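Local coordinates for protein pectate lyase/Amb allergen (Acidovorax citrulli, PDB 4HWV) that probably cleaves pectate by calcium-dependent beta-elimination, as a polysaccharide lyase of family 1, at residues Asn166-Ile178 with Ala478-Arg490. Residues are numbered along the deposited sequence; the frame is centred on the assembly and turned at random.
Sequences NTSLLGIGTDAKI and AGAGKLEGPAEPR
The turn I172-D175 of the right-handed parallel beta-helix meets the C-terminal tail, 481-487, in a largely backbone contact that one buried carboxylate holds together. The type II' turn lies in the short connection between strands 167-171 and 177-179, which stack on 192-198 and 201-203 of the next coil; the tail, following helix 470-477, crosses the corner of the coil well away from the calcium site.

E484 carries the contact. Its CG stands anti to the carbonyl carbon (chi1 -66°), and the extended chain beyond brings the carboxylate up to the turn. There OE1 accepts a nearly straight bond from G173 N at 2.8 Å, the N-H arriving almost along the C-O axis. Water 1 joins OE2 to G171 O, donating to both, so the carboxylate grips the turn directly at G173 and, through water, the residue before it at G171 O. The N-terminal arm adds G16 N to OE1 and I18 N to OE2. These bonds satisfy a buried acid and would be expected to stabilise its negative charge.

G173 suits the turn because its phi is positive, 73°, and because a beta carbon would press against A487 N. As a glycine it lets the tail pass close, CA lying 3.3 Å from G485 O in a CA-H...O contact, a weak interaction with a buried carbonyl oxygen that has no hydrogen-bond partner in the model. G481, also at positive phi (80°), comes up against T174, and its N bonds to N199 OD1.

T174, more exposed, turns its methyl to the tail: CG2 lies 3.8 Å from both G481 O and E484 O, while its side chain runs beside the P486 ring. Water 2 closes the outer edge, accepting from T174 N and A487 N and donating to D175 OD1 at 3.2 Å.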
loop_
_atom_site.group_PDB
_atom_site.type_symbol
_atom_site.label_atom_id
_atom_site.label_comp_id
_atom_site.label_asym_id
_atom_site.label_seq_id
_atom_site.Cartn_x
_atom_site.Cartn_y
_atom_site.Cartn_z
ATOM N N ASN A 166 11.070 31.058 6.203
ATOM C CA ASN A 166 12.320 30.743 6.884
ATOM C C ASN A 166 12.220 29.456 7.687
ATOM O O ASN A 166 12.601 29.390 8.851
ATOM C CB ASN A 166 12.780 31.913 7.761
ATOM C CG ASN A 166 12.897 33.206 6.989
ATOM O OD1 ASN A 166 13.523 33.252 5.936
ATOM N ND2 ASN A 166 12.293 34.265 7.513
ATOM N N THR A 167 11.714 28.418 7.031
ATOM C CA THR A 167 11.479 27.149 7.691
ATOM C C THR A 167 12.253 26.040 7.026
ATOM O O THR A 167 12.203 25.894 5.798
ATOM C CB THR A 167 9.980 26.791 7.632
ATOM O OG1 THR A 167 9.233 27.819 8.291
ATOM C CG2 THR A 167 9.698 25.448 8.318
ATOM N N SER A 168 12.944 25.246 7.838
ATOM C CA SER A 168 13.481 23.964 7.397
ATOM C C SER A 168 12.745 22.811 8.056
ATOM O O SER A 168 12.578 22.806 9.282
ATOM C CB SER A 168 14.965 23.852 7.737
ATOM O OG SER A 168 15.698 24.796 6.973
ATOM N N LEU A 169 12.295 21.859 7.236
ATOM C CA LEU A 169 11.743 20.595 7.711
ATOM C C LEU A 169 12.748 19.532 7.313
ATOM O O LEU A 169 12.977 19.312 6.112
ATOM C CB LEU A 169 10.389 20.295 7.066
ATOM C CG LEU A 169 9.289 21.312 7.354
ATOM C CD1 LEU A 169 8.061 21.040 6.505
ATOM C CD2 LEU A 169 8.893 21.284 8.802
ATOM N N LEU A 170 13.357 18.880 8.311
ATOM C CA LEU A 170 14.492 17.996 8.058
ATOM C C LEU A 170 14.219 16.653 8.715
ATOM O O LEU A 170 14.118 16.565 9.932
ATOM C CB LEU A 170 15.798 18.608 8.611
ATOM C CG LEU A 170 16.182 19.983 8.039
ATOM C CD1 LEU A 170 17.410 20.523 8.758
ATOM C CD2 LEU A 170 16.425 19.989 6.519
ATOM N N GLY A 171 14.039 15.613 7.916
ATOM C CA GLY A 171 13.830 14.298 8.497
ATOM C C GLY A 171 15.045 13.804 9.268
ATOM O O GLY A 171 16.178 14.040 8.850
ATOM N N ILE A 172 14.803 13.082 10.367
ATOM C CA ILE A 172 15.884 12.408 11.085
ATOM C C ILE A 172 16.068 10.980 10.570
ATOM O O ILE A 172 15.111 10.197 10.501
ATOM C CB ILE A 172 15.577 12.335 12.596
ATOM C CG1 ILE A 172 15.547 13.750 13.186
ATOM C CG2 ILE A 172 16.575 11.432 13.319
ATOM C CD1 ILE A 172 14.969 13.821 14.591
ATOM N N GLY A 173 17.300 10.620 10.216
ATOM C CA GLY A 173 17.579 9.205 9.980
ATOM C C GLY A 173 16.983 8.688 8.681
ATOM O O GLY A 173 16.901 9.401 7.676
ATOM N N THR A 174 16.567 7.432 8.703
ATOM C CA THR A 174 16.116 6.762 7.489
ATOM C C THR A 174 14.620 6.491 7.490
ATOM O O THR A 174 14.105 5.885 6.553
ATOM C CB THR A 174 16.858 5.430 7.314
ATOM O OG1 THR A 174 16.651 4.629 8.482
ATOM C CG2 THR A 174 18.368 5.662 7.115
ATOM N N ASP A 175 13.907 6.943 8.521
ATOM C CA ASP A 175 12.494 6.602 8.655
ATOM C C ASP A 175 11.600 7.778 9.033
ATOM O O ASP A 175 10.523 7.586 9.602
ATOM C CB ASP A 175 12.323 5.438 9.633
ATOM C CG ASP A 175 12.755 5.784 11.038
ATOM O OD1 ASP A 175 13.383 6.837 11.257
ATOM O OD2 ASP A 175 12.472 4.970 11.933
ATOM N N ALA A 176 12.020 8.996 8.709
ATOM C CA ALA A 176 11.156 10.149 8.957
ATOM C C ALA A 176 10.033 10.154 7.927
ATOM O O ALA A 176 10.299 10.062 6.721
ATOM C CB ALA A 176 11.952 11.427 8.858
ATOM N N LYS A 177 8.789 10.259 8.387
ATOM C CA LYS A 177 7.651 10.234 7.471
ATOM C C LYS A 177 6.606 11.273 7.834
ATOM O O LYS A 177 6.374 11.553 9.021
ATOM C CB LYS A 177 6.956 8.873 7.478
ATOM C CG LYS A 177 7.825 7.687 7.095
ATOM C CD LYS A 177 6.959 6.446 6.821
ATOM C CE LYS A 177 7.735 5.340 6.153
ATOM N NZ LYS A 177 6.762 4.320 5.646
ATOM N N ILE A 178 5.952 11.827 6.811
ATOM C CA ILE A 178 4.754 12.647 7.021
ATOM C C ILE A 178 3.672 12.053 6.126
ATOM O O ILE A 178 3.865 11.923 4.905
ATOM C CB ILE A 178 5.027 14.120 6.669
ATOM C CG1 ILE A 178 6.085 14.690 7.627
ATOM C CG2 ILE A 178 3.725 14.924 6.740
ATOM C CD1 ILE A 178 6.456 16.141 7.347
ATOM N N ALA A 478 19.114 8.608 -4.777
ATOM C CA ALA A 478 18.024 9.572 -4.621
ATOM C C ALA A 478 17.112 9.265 -3.445
ATOM O O ALA A 478 16.999 8.118 -3.008
ATOM C CB ALA A 478 17.205 9.641 -5.905
ATOM N N GLY A 479 16.432 10.299 -2.956
ATOM C CA GLY A 479 15.352 10.116 -1.999
ATOM C C GLY A 479 15.715 10.296 -0.539
ATOM O O GLY A 479 16.828 10.703 -0.159
ATOM N N ALA A 480 14.736 10.000 0.305
ATOM C CA ALA A 480 14.943 10.010 1.742
ATOM C C ALA A 480 15.824 8.843 2.184
ATOM O O ALA A 480 15.956 7.836 1.476
ATOM C CB ALA A 480 13.582 9.955 2.460
ATOM N N GLY A 481 16.416 8.973 3.366
ATOM C CA GLY A 481 17.193 7.879 3.926
ATOM C C GLY A 481 18.599 7.766 3.355
ATOM O O GLY A 481 19.234 6.731 3.526
ATOM N N LYS A 482 19.088 8.827 2.702
ATOM C CA LYS A 482 20.400 8.814 2.071
ATOM C C LYS A 482 21.368 9.806 2.730
ATOM O O LYS A 482 22.541 9.508 2.933
ATOM C CB LYS A 482 20.254 9.148 0.583
ATOM C CG LYS A 482 19.374 8.203 -0.199
ATOM C CD LYS A 482 20.010 6.816 -0.321
ATOM C CE LYS A 482 19.138 5.891 -1.146
ATOM N NZ LYS A 482 19.703 4.531 -1.221
ATOM N N LEU A 483 20.875 10.988 3.079
ATOM C CA LEU A 483 21.702 12.035 3.681
ATOM C C LEU A 483 22.213 11.705 5.070
ATOM O O LEU A 483 23.271 12.213 5.485
ATOM C CB LEU A 483 20.916 13.344 3.760
ATOM C CG LEU A 483 20.682 14.060 2.425
ATOM C CD1 LEU A 483 19.747 15.233 2.641
ATOM C CD2 LEU A 483 22.013 14.562 1.849
ATOM N N GLU A 484 21.434 10.916 5.813
ATOM C CA GLU A 484 21.794 10.564 7.182
ATOM C C GLU A 484 21.797 9.062 7.374
ATOM O O GLU A 484 21.051 8.334 6.705
ATOM C CB GLU A 484 20.810 11.191 8.184
ATOM C CG GLU A 484 20.853 12.704 8.247
ATOM C CD GLU A 484 20.035 13.288 9.398
ATOM O OE1 GLU A 484 19.257 12.550 10.055
ATOM O OE2 GLU A 484 20.190 14.493 9.656
ATOM N N GLY A 485 22.620 8.606 8.312
ATOM C CA GLY A 485 22.531 7.244 8.799
ATOM C C GLY A 485 21.326 7.064 9.703
ATOM O O GLY A 485 20.646 8.029 10.061
ATOM N N PRO A 486 21.049 5.816 10.091
ATOM C CA PRO A 486 19.888 5.559 10.945
ATOM C C PRO A 486 20.087 6.140 12.339
ATOM O O PRO A 486 21.219 6.285 12.813
ATOM C CB PRO A 486 19.838 4.028 11.015
ATOM C CG PRO A 486 21.230 3.608 10.765
ATOM C CD PRO A 486 21.786 4.584 9.775
ATOM N N ALA A 487 18.984 6.481 12.986
ATOM C CA ALA A 487 19.034 6.992 14.349
ATOM C C ALA A 487 19.540 5.895 15.266
ATOM O O ALA A 487 19.252 4.722 15.040
ATOM C CB ALA A 487 17.663 7.447 14.783
ATOM N N GLU A 488 20.328 6.271 16.269
ATOM C CA GLU A 488 20.694 5.328 17.324
ATOM C C GLU A 488 19.434 4.940 18.096
ATOM O O GLU A 488 18.497 5.735 18.226
ATOM C CB GLU A 488 21.745 5.919 18.273
ATOM N N PRO A 489 19.386 3.700 18.589
ATOM C CA PRO A 489 18.245 3.315 19.422
ATOM C C PRO A 489 18.112 4.242 20.627
ATOM O O PRO A 489 19.117 4.742 21.142
ATOM C CB PRO A 489 18.617 1.900 19.868
ATOM C CG PRO A 489 19.459 1.384 18.740
ATOM C CD PRO A 489 20.289 2.565 18.329
ATOM N N ARG A 490 16.878 4.483 21.054
ATOM C CA ARG A 490 16.644 5.344 22.198
ATOM C C ARG A 490 17.109 4.619 23.460
ATOM O O ARG A 490 16.972 3.393 23.590
ATOM C CB ARG A 490 15.162 5.730 22.297
ATOM C CG ARG A 490 14.646 6.568 21.103
ATOM C CD ARG A 490 15.445 7.877 20.907
ATOM N NE ARG A 490 15.077 8.931 21.861
ATOM C CZ ARG A 490 15.819 10.008 22.120
ATOM N NH1 ARG A 490 16.992 10.180 21.516
ATOM N NH2 ARG A 490 15.391 10.916 22.991
HETATM O O HOH W 1 17.857 15.501 10.746
HETATM O O HOH W 2 16.472 6.220 11.378
#